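Long-range contacts in glycerol dehydratase (PDB 1R9D), which probably acts as a B12-independent glycyl-radical lyase that dehydrates glycerol, in the manner of the pyruvate formate lyase family: residues Gly128-Met139 against Cys508-Ala517; Cys149-Tyr157 against Trp445-Ile456. All coordinates share one frame; numbering follows the deposited sequence.

Contact 1 (Gly128-Met139 against Cys508-Ala517)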
loop_
_atom_site.group_PDB
_atom_site.type_symbol
_atom_site.label_atom_id
_atom_site.label_comp_id
_atom_site.label_asym_id
_atom_site.label_seq_id
_atom_site.Cartn_x
_atom_site.Cartn_y
_atom_site.Cartn_z
ATOM N N GLY A 128 -1.323 -2.348 17.328
ATOM C CA GLY A 128 -0.636 -2.765 16.119
ATOM C C GLY A 128 -1.160 -2.151 14.831
ATOM O O GLY A 128 -0.633 -2.429 13.758
ATOM N N LYS A 129 -2.167 -1.291 14.928
ATOM C CA LYS A 129 -2.766 -0.696 13.736
ATOM C C LYS A 129 -2.518 0.793 13.525
ATOM O O LYS A 129 -3.124 1.404 12.642
ATOM C CB LYS A 129 -4.274 -0.956 13.761
ATOM C CG LYS A 129 -4.617 -2.425 13.947
ATOM C CD LYS A 129 -6.110 -2.635 14.105
ATOM C CE LYS A 129 -6.419 -4.092 14.425
ATOM N NZ LYS A 129 -7.852 -4.276 14.791
ATOM N N THR A 130 -1.624 1.372 14.316
ATOM C CA THR A 130 -1.332 2.795 14.211
ATOM C C THR A 130 -0.209 3.084 13.223
ATOM O O THR A 130 0.489 2.175 12.774
ATOM C CB THR A 130 -0.906 3.377 15.574
ATOM O OG1 THR A 130 0.311 2.749 15.994
ATOM C CG2 THR A 130 -1.989 3.133 16.627
ATOM N N THR A 131 -0.047 4.358 12.887
ATOM C CA THR A 131 1.024 4.767 11.989
ATOM C C THR A 131 2.367 4.592 12.708
ATOM O O THR A 131 3.349 4.165 12.099
ATOM C CB THR A 131 0.866 6.245 11.541
ATOM O OG1 THR A 131 0.753 7.092 12.691
ATOM C CG2 THR A 131 -0.376 6.414 10.671
ATOM N N SER A 132 2.403 4.905 14.005
ATOM C CA SER A 132 3.634 4.774 14.793
ATOM C C SER A 132 4.185 3.348 14.786
ATOM O O SER A 132 5.388 3.135 14.636
ATOM C CB SER A 132 3.405 5.216 16.250
ATOM O OG SER A 132 2.520 4.345 16.946
ATOM N N GLU A 133 3.306 2.364 14.932
ATOM C CA GLU A 133 3.763 0.980 14.954
ATOM C C GLU A 133 4.307 0.522 13.599
ATOM O O GLU A 133 5.296 -0.206 13.537
ATOM C CB GLU A 133 2.626 0.082 15.460
ATOM C CG GLU A 133 2.259 0.453 16.903
ATOM C CD GLU A 133 0.945 -0.133 17.386
ATOM O OE1 GLU A 133 0.980 -1.120 18.156
ATOM O OE2 GLU A 133 -0.120 0.401 17.000
ATOM N N LEU A 134 3.683 0.967 12.511
ATOM C CA LEU A 134 4.163 0.599 11.180
ATOM C C LEU A 134 5.500 1.304 10.905
ATOM O O LEU A 134 6.404 0.720 10.313
ATOM C CB LEU A 134 3.135 0.993 10.118
ATOM C CG LEU A 134 3.531 0.728 8.661
ATOM C CD1 LEU A 134 3.779 -0.756 8.450
ATOM C CD2 LEU A 134 2.426 1.223 7.743
ATOM N N ALA A 135 5.620 2.555 11.347
ATOM C CA ALA A 135 6.850 3.324 11.148
ATOM C C ALA A 135 8.039 2.589 11.753
ATOM O O ALA A 135 9.097 2.481 11.131
ATOM C CB ALA A 135 6.719 4.708 11.778
ATOM N N THR A 136 7.867 2.084 12.973
ATOM C CA THR A 136 8.938 1.347 13.636
ATOM C C THR A 136 9.292 0.073 12.867
ATOM O O THR A 136 10.467 -0.290 12.750
ATOM C CB THR A 136 8.538 0.982 15.086
ATOM O OG1 THR A 136 8.497 2.177 15.876
ATOM C CG2 THR A 136 9.539 0.014 15.698
ATOM N N SER A 137 8.281 -0.603 12.331
ATOM C CA SER A 137 8.523 -1.824 11.573
ATOM C C SER A 137 9.356 -1.563 10.319
ATOM O O SER A 137 10.108 -2.433 9.881
ATOM C CB SER A 137 7.196 -2.479 11.179
ATOM O OG SER A 137 6.471 -2.884 12.328
ATOM N N TYR A 138 9.219 -0.373 9.737
ATOM C CA TYR A 138 9.978 -0.031 8.534
ATOM C C TYR A 138 11.432 0.345 8.834
ATOM O O TYR A 138 12.294 0.254 7.960
ATOM C CB TYR A 138 9.301 1.116 7.775
ATOM C CG TYR A 138 8.277 0.665 6.756
ATOM C CD1 TYR A 138 6.949 1.088 6.835
ATOM C CD2 TYR A 138 8.635 -0.187 5.712
ATOM C CE1 TYR A 138 6.003 0.668 5.896
ATOM C CE2 TYR A 138 7.697 -0.611 4.772
ATOM C CZ TYR A 138 6.386 -0.180 4.872
ATOM O OH TYR A 138 5.455 -0.614 3.954
ATOM N N MET A 139 11.704 0.752 10.071
ATOM C CA MET A 139 13.056 1.138 10.471
ATOM C C MET A 139 13.958 -0.071 10.675
ATOM O O MET A 139 13.513 -1.110 11.158
ATOM C CB MET A 139 13.023 1.942 11.775
ATOM C CG MET A 139 12.354 3.288 11.679
ATOM S SD MET A 139 12.370 4.141 13.272
ATOM C CE MET A 139 10.942 5.195 13.100
ATOM N N CYS A 508 10.732 6.672 7.132
ATOM C CA CYS A 508 9.926 5.510 7.498
ATOM C C CYS A 508 8.572 5.961 8.047
ATOM O O CYS A 508 7.546 5.326 7.796
ATOM C CB CYS A 508 10.657 4.652 8.537
ATOM S SG CYS A 508 12.109 3.775 7.889
ATOM N N ILE A 509 8.579 7.063 8.792
ATOM C CA ILE A 509 7.361 7.625 9.361
ATOM C C ILE A 509 6.518 8.208 8.224
ATOM O O ILE A 509 5.286 8.151 8.255
ATOM C CB ILE A 509 7.705 8.731 10.383
ATOM C CG1 ILE A 509 8.448 8.107 11.566
ATOM C CG2 ILE A 509 6.439 9.441 10.868
ATOM C CD1 ILE A 509 9.067 9.143 12.495
ATOM N N ASP A 510 7.201 8.753 7.219
ATOM C CA ASP A 510 6.568 9.350 6.040
ATOM C C ASP A 510 5.789 8.247 5.307
ATOM O O ASP A 510 4.610 8.408 4.969
ATOM C CB ASP A 510 7.667 9.925 5.126
ATOM C CG ASP A 510 7.196 11.100 4.273
ATOM O OD1 ASP A 510 6.060 11.069 3.755
ATOM O OD2 ASP A 510 7.991 12.058 4.100
ATOM N N ILE A 511 6.456 7.121 5.077
ATOM C CA ILE A 511 5.835 5.985 4.404
ATOM C C ILE A 511 4.640 5.468 5.205
ATOM O O ILE A 511 3.610 5.120 4.631
ATOM C CB ILE A 511 6.855 4.836 4.198
ATOM C CG1 ILE A 511 7.893 5.251 3.152
ATOM C CG2 ILE A 511 6.142 3.564 3.740
ATOM C CD1 ILE A 511 9.070 4.289 3.029
ATOM N N ALA A 512 4.769 5.439 6.530
ATOM C CA ALA A 512 3.689 4.948 7.389
ATOM C C ALA A 512 2.422 5.793 7.300
ATOM O O ALA A 512 1.317 5.249 7.244
ATOM C CB ALA A 512 4.165 4.860 8.842
ATOM N N HIS A 513 2.571 7.115 7.297
ATOM C CA HIS A 513 1.421 8.004 7.191
ATOM C C HIS A 513 0.716 7.815 5.858
ATOM O O HIS A 513 -0.511 7.863 5.783
ATOM C CB HIS A 513 1.848 9.467 7.343
ATOM C CG HIS A 513 1.945 9.916 8.767
ATOM N ND1 HIS A 513 0.837 10.261 9.513
ATOM C CD2 HIS A 513 3.009 10.043 9.595
ATOM C CE1 HIS A 513 1.216 10.580 10.738
ATOM N NE2 HIS A 513 2.528 10.457 10.814
ATOM N N ALA A 514 1.491 7.598 4.801
ATOM C CA ALA A 514 0.909 7.398 3.480
ATOM C C ALA A 514 0.150 6.077 3.407
ATOM O O ALA A 514 -0.915 5.992 2.789
ATOM C CB ALA A 514 2.003 7.422 2.416
ATOM N N GLU A 515 0.695 5.055 4.055
ATOM C CA GLU A 515 0.093 3.726 4.036
ATOM C C GLU A 515 -1.134 3.588 4.927
ATOM O O GLU A 515 -2.096 2.913 4.558
ATOM C CB GLU A 515 1.139 2.679 4.441
ATOM C CG GLU A 515 0.722 1.234 4.212
ATOM C CD GLU A 515 1.886 0.260 4.367
ATOM O OE1 GLU A 515 3.023 0.628 3.983
ATOM O OE2 GLU A 515 1.664 -0.875 4.856
ATOM N N ARG A 516 -1.113 4.231 6.090
ATOM C CA ARG A 516 -2.231 4.109 7.019
ATOM C C ARG A 516 -3.072 5.345 7.306
ATOM O O ARG A 516 -4.206 5.216 7.779
ATOM C CB ARG A 516 -1.731 3.512 8.336
ATOM C CG ARG A 516 -1.292 2.065 8.189
ATOM C CD ARG A 516 -0.886 1.428 9.510
ATOM N NE ARG A 516 -0.599 0.007 9.324
ATOM C CZ ARG A 516 -0.277 -0.836 10.299
ATOM N NH1 ARG A 516 -0.193 -0.408 11.553
ATOM N NH2 ARG A 516 -0.049 -2.113 10.019
ATOM N N ALA A 517 -2.548 6.536 7.028
ATOM C CA ALA A 517 -3.318 7.744 7.292
ATOM C C ALA A 517 -3.307 8.824 6.205
ATOM O O ALA A 517 -3.000 9.986 6.476
ATOM C CB ALA A 517 -2.888 8.355 8.643
#
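Ala-135 and Ile-509 mark the point where helix 131-138 meets the last turns of helix 484-516, their CA atoms 4.7 Å apart. The axes of the two segments come within 8.0 Å and run at 134°, about midway between crossed and antiparallel. Small residues allow this: the CB of Ala-512 lies 3.4 Å from the carbonyl O of Thr-131, and the CB of Ala-135 rests against CG1 of Ile-509. Further along, Cys-508 packs its CB against CB of Tyr-138 and CG of Met-139.

At the other end Arg-516 reaches the turn before helix 131-138. Extended from CG to NE, its chain lets NH1 donate to two backbone carbonyls, Gly-128 O at 3.0 Å and Thr-130 O at 2.9 Å, both bonds bent and tilted from the guanidinium plane. CB of Leu-134 lies over one face of the guanidinium, toward its rim, while Leu-134 CD2 sits 3.6 Å from CD of Glu-515. Tyr-138 OH donates to the syn lone pair of Glu-515 OE1 at 2.7 Å, ring and carboxylate planes standing 79° apart, and Ile-511 CG2 makes an off-centre CH-pi contact with the same ring.

The turn is further ordered by a capping box between Thr-130 and Glu-133. Arg-516 NH2 bonds to Glu-43 O of the second subunit, so this arginine joins the helix N-terminus to the dimer interface. NH1 thus gives two backbone carbonyls leading into the helix a charged donor, and the Glu-133 carboxylate, its OE2 5.5 Å from Arg-516 NH1 and so not in contact, may partly balance the arginine's charge.

Contact 2 (Cys149-Tyr157 against Trp445-Ile456); sequences CDVFTVGNY and WHDSAFFNLARI
A chi1 of -59° swings the ring of Tyr-157 beside its own backbone N and over to Trp-445, while Asn-156, its CG anti to the backbone N (chi1 -160°), extends its amide to Asp-447. The tyrosine edge meets the indole face in a T-shaped stack, with CD1 of Tyr-157 3.4 Å from CE3 of Trp-445 and the planes at 68°. Tyr-157 OH accepts from the backbone N of Asp-447 at 3.0 Å, and Asp-447 O lies over one face of the tyrosine ring. That carbonyl also takes a nearly straight bond from Asn-156 ND2, in the plane of both amide and carbonyl.

Toward Asn-452 the segments pair as antiparallel strands. Thr-153 and Phe-450 form the hydrogen-bonded pair, and Thr-153 CG2 packs on Phe-450 CB at 3.8 Å; Phe-152 and Phe-451 are the non-hydrogen-bonded pair, joined CB to CD1 at 3.7 Å. Arg-455, bent at its second and third torsions, donates from NH2 to Cys-149 O (3.0 Å) and from NE to Asp-150 O (2.9 Å); NH1 salt-bridges Asp-466. One water bridges Asp-150 O and Asn-452 ND2, which also bonds to Thr-652.

Asp-447 OD1 is held by Gln-549, and OD2 bonds to a bound glycerol. Thus a short antiparallel ribbon borders the glycerol-binding pocket of this pyruvate formate lyase-like fold, with Asn-156 and Tyr-157 gripping the backbone of its ligand-contacting aspartate.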
loop_
_atom_site.group_PDB
_atom_site.type_symbol
_atom_site.label_atom_id
_atom_site.label_comp_id
_atom_site.label_asym_id
_atom_site.label_seq_id
_atom_site.Cartn_x
_atom_site.Cartn_y
_atom_site.Cartn_z
ATOM N N CYS A 149 19.464 7.027 21.152
ATOM C CA CYS A 149 20.785 7.356 21.694
ATOM C C CYS A 149 20.872 8.746 22.321
ATOM O O CYS A 149 21.968 9.214 22.630
ATOM C CB CYS A 149 21.846 7.268 20.587
ATOM S SG CYS A 149 22.280 5.598 20.093
ATOM N N ASP A 150 19.733 9.404 22.502
ATOM C CA ASP A 150 19.705 10.751 23.071
ATOM C C ASP A 150 20.457 11.768 22.211
ATOM O O ASP A 150 21.096 12.679 22.742
ATOM C CB ASP A 150 20.295 10.773 24.492
ATOM C CG ASP A 150 19.330 10.247 25.541
ATOM O OD1 ASP A 150 18.126 10.092 25.236
ATOM O OD2 ASP A 150 19.779 10.005 26.685
ATOM N N VAL A 151 20.398 11.608 20.891
ATOM C CA VAL A 151 21.055 12.551 19.991
ATOM C C VAL A 151 19.996 13.355 19.235
ATOM O O VAL A 151 20.152 14.558 19.018
ATOM C CB VAL A 151 21.980 11.832 18.981
ATOM C CG1 VAL A 151 22.479 12.818 17.931
ATOM C CG2 VAL A 151 23.167 11.219 19.713
ATOM N N PHE A 152 18.919 12.687 18.828
ATOM C CA PHE A 152 17.842 13.367 18.122
ATOM C C PHE A 152 16.507 12.690 18.421
ATOM O O PHE A 152 16.473 11.603 18.995
ATOM C CB PHE A 152 18.118 13.375 16.608
ATOM C CG PHE A 152 18.090 12.013 15.968
ATOM C CD1 PHE A 152 16.884 11.428 15.588
ATOM C CD2 PHE A 152 19.270 11.307 15.756
ATOM C CE1 PHE A 152 16.856 10.161 15.007
ATOM C CE2 PHE A 152 19.253 10.039 15.176
ATOM C CZ PHE A 152 18.043 9.464 14.800
ATOM N N THR A 153 15.414 13.349 18.056
ATOM C CA THR A 153 14.083 12.793 18.269
ATOM C C THR A 153 13.201 13.031 17.052
ATOM O O THR A 153 13.194 14.121 16.488
ATOM C CB THR A 153 13.373 13.421 19.489
ATOM O OG1 THR A 153 12.021 12.944 19.544
ATOM C CG2 THR A 153 13.352 14.939 19.390
ATOM N N VAL A 154 12.471 11.998 16.648
ATOM C CA VAL A 154 11.559 12.103 15.516
ATOM C C VAL A 154 10.158 11.824 16.044
ATOM O O VAL A 154 9.280 11.375 15.315
ATOM C CB VAL A 154 11.903 11.085 14.401
ATOM C CG1 VAL A 154 13.202 11.489 13.704
ATOM C CG2 VAL A 154 12.045 9.691 14.987
ATOM N N GLY A 155 9.956 12.113 17.325
ATOM C CA GLY A 155 8.661 11.871 17.934
ATOM C C GLY A 155 7.463 12.637 17.401
ATOM O O GLY A 155 6.353 12.102 17.375
ATOM N N ASN A 156 7.667 13.874 16.959
ATOM C CA ASN A 156 6.557 14.698 16.493
ATOM C C ASN A 156 5.554 14.002 15.564
ATOM O O ASN A 156 4.372 13.904 15.902
ATOM C CB ASN A 156 7.081 15.986 15.841
ATOM C CG ASN A 156 6.026 17.078 15.778
ATOM O OD1 ASN A 156 4.996 17.005 16.459
ATOM N ND2 ASN A 156 6.278 18.105 14.972
ATOM N N TYR A 157 6.014 13.512 14.416
ATOM C CA TYR A 157 5.122 12.852 13.456
ATOM C C TYR A 157 4.963 11.356 13.735
ATOM O O TYR A 157 4.201 10.652 13.056
ATOM C CB TYR A 157 5.645 13.073 12.030
ATOM C CG TYR A 157 5.755 14.532 11.618
ATOM C CD1 TYR A 157 6.598 14.915 10.576
ATOM C CD2 TYR A 157 5.021 15.530 12.268
ATOM C CE1 TYR A 157 6.715 16.245 10.190
ATOM C CE2 TYR A 157 5.132 16.874 11.885
ATOM C CZ TYR A 157 5.984 17.219 10.843
ATOM O OH TYR A 157 6.115 18.533 10.444
ATOM N N TRP A 445 6.380 19.120 5.807
ATOM C CA TRP A 445 6.924 18.371 6.946
ATOM C C TRP A 445 7.932 19.276 7.681
ATOM O O TRP A 445 9.039 18.857 8.019
ATOM C CB TRP A 445 7.611 17.092 6.432
ATOM C CG TRP A 445 6.709 15.882 6.444
ATOM C CD1 TRP A 445 5.420 15.809 5.992
ATOM C CD2 TRP A 445 7.003 14.608 7.023
ATOM N NE1 TRP A 445 4.887 14.569 6.269
ATOM C CE2 TRP A 445 5.838 13.813 6.904
ATOM C CE3 TRP A 445 8.137 14.060 7.641
ATOM C CZ2 TRP A 445 5.774 12.501 7.383
ATOM C CZ3 TRP A 445 8.074 12.749 8.119
ATOM C CH2 TRP A 445 6.898 11.987 7.986
ATOM N N HIS A 446 7.515 20.513 7.937
ATOM C CA HIS A 446 8.363 21.537 8.558
ATOM C C HIS A 446 8.942 21.334 9.970
ATOM O O HIS A 446 9.733 22.162 10.438
ATOM C CB HIS A 446 7.648 22.884 8.468
ATOM C CG HIS A 446 7.377 23.327 7.059
ATOM N ND1 HIS A 446 8.376 23.744 6.203
ATOM C CD2 HIS A 446 6.223 23.408 6.355
ATOM C CE1 HIS A 446 7.848 24.066 5.035
ATOM N NE2 HIS A 446 6.543 23.871 5.100
ATOM N N ASP A 447 8.543 20.277 10.669
ATOM C CA ASP A 447 9.142 20.003 11.977
ATOM C C ASP A 447 9.193 18.495 12.161
ATOM O O ASP A 447 8.574 17.923 13.066
ATOM C CB ASP A 447 8.378 20.661 13.128
ATOM C CG ASP A 447 9.170 20.624 14.431
ATOM O OD1 ASP A 447 10.354 20.214 14.387
ATOM O OD2 ASP A 447 8.631 21.010 15.491
ATOM N N SER A 448 9.953 17.858 11.280
ATOM C CA SER A 448 10.092 16.412 11.270
ATOM C C SER A 448 11.019 15.838 12.337
ATOM O O SER A 448 11.023 14.630 12.562
ATOM C CB SER A 448 10.559 15.955 9.886
ATOM O OG SER A 448 11.882 16.394 9.616
ATOM N N ALA A 449 11.801 16.690 12.995
ATOM C CA ALA A 449 12.715 16.213 14.030
ATOM C C ALA A 449 13.516 17.328 14.690
ATOM O O ALA A 449 13.603 18.435 14.165
ATOM C CB ALA A 449 13.678 15.197 13.435
ATOM N N PHE A 450 14.071 17.024 15.862
ATOM C CA PHE A 450 14.942 17.956 16.583
ATOM C C PHE A 450 16.245 17.180 16.732
ATOM O O PHE A 450 16.236 15.999 17.096
ATOM C CB PHE A 450 14.387 18.325 17.965
ATOM C CG PHE A 450 13.249 19.305 17.924
ATOM C CD1 PHE A 450 11.962 18.903 18.257
ATOM C CD2 PHE A 450 13.466 20.631 17.562
ATOM C CE1 PHE A 450 10.903 19.811 18.234
ATOM C CE2 PHE A 450 12.417 21.546 17.533
ATOM C CZ PHE A 450 11.131 21.134 17.872
ATOM N N PHE A 451 17.359 17.846 16.449
ATOM C CA PHE A 451 18.684 17.228 16.489
ATOM C C PHE A 451 19.585 18.008 17.450
ATOM O O PHE A 451 19.718 19.220 17.328
ATOM C CB PHE A 451 19.269 17.256 15.074
ATOM C CG PHE A 451 20.547 16.492 14.917
ATOM C CD1 PHE A 451 20.534 15.175 14.467
ATOM C CD2 PHE A 451 21.771 17.104 15.176
ATOM C CE1 PHE A 451 21.722 14.475 14.269
ATOM C CE2 PHE A 451 22.969 16.413 14.982
ATOM C CZ PHE A 451 22.947 15.099 14.527
ATOM N N ASN A 452 20.193 17.305 18.401
ATOM C CA ASN A 452 21.058 17.937 19.402
ATOM C C ASN A 452 22.490 18.115 18.902
ATOM O O ASN A 452 23.290 17.182 18.934
ATOM C CB ASN A 452 21.068 17.094 20.685
ATOM C CG ASN A 452 21.728 17.811 21.847
ATOM O OD1 ASN A 452 22.624 18.637 21.657
ATOM N ND2 ASN A 452 21.295 17.489 23.065
ATOM N N LEU A 453 22.811 19.322 18.445
ATOM C CA LEU A 453 24.148 19.620 17.940
ATOM C C LEU A 453 25.222 19.497 19.020
ATOM O O LEU A 453 26.349 19.086 18.738
ATOM C CB LEU A 453 24.181 21.028 17.354
ATOM C CG LEU A 453 23.248 21.328 16.179
ATOM C CD1 LEU A 453 23.258 22.833 15.925
ATOM C CD2 LEU A 453 23.687 20.552 14.939
ATOM N N ALA A 454 24.873 19.851 20.254
ATOM C CA ALA A 454 25.826 19.780 21.362
ATOM C C ALA A 454 26.292 18.349 21.641
ATOM O O ALA A 454 27.443 18.124 22.020
ATOM C CB ALA A 454 25.210 20.391 22.621
ATOM N N ARG A 455 25.399 17.382 21.459
ATOM C CA ARG A 455 25.750 15.984 21.685
ATOM C C ARG A 455 26.801 15.519 20.690
ATOM O O ARG A 455 27.601 14.641 20.997
ATOM C CB ARG A 455 24.503 15.104 21.576
ATOM C CG ARG A 455 23.572 15.233 22.771
ATOM C CD ARG A 455 24.066 14.371 23.924
ATOM N NE ARG A 455 23.857 12.957 23.630
ATOM C CZ ARG A 455 24.476 11.957 24.249
ATOM N NH1 ARG A 455 25.354 12.209 25.207
ATOM N NH2 ARG A 455 24.216 10.701 23.906
ATOM N N ILE A 456 26.797 16.098 19.490
ATOM C CA ILE A 456 27.776 15.718 18.478
ATOM C C ILE A 456 29.171 16.167 18.932
ATOM O O ILE A 456 30.166 15.486 18.678
ATOM C CB ILE A 456 27.427 16.344 17.096
ATOM C CG1 ILE A 456 26.063 15.827 16.624
ATOM C CG2 ILE A 456 28.497 15.988 16.067
ATOM C CD1 ILE A 456 25.979 14.305 16.476
HETATM O O HOH W 1 19.530 15.038 23.174
HETATM O O HOH W 2 8.492 13.313 13.351
#

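Overall arrangement
Of the four segments, 128-139 comes first, and after helix 141-147 the chain enters strand 152-153 and helix 155-159. Contact 2 closes its loop when the chain returns at 445-456, and contact 1 closes only later, at the end of helix 484-516, so the loop of contact 2 lies wholly within that of contact 1. Their centres are 18 Å apart, yet they touch: His-513 NE2 probably bonds to Tyr-157 O at 2.8 Å, and Trp-445 packs on Asp-510. Contact 2 adds an antiparallel strand to the sheet that contains 543-551, whereas contact 1 holds helix 131-138 beside the second subunit. Helix 484-516 borders both.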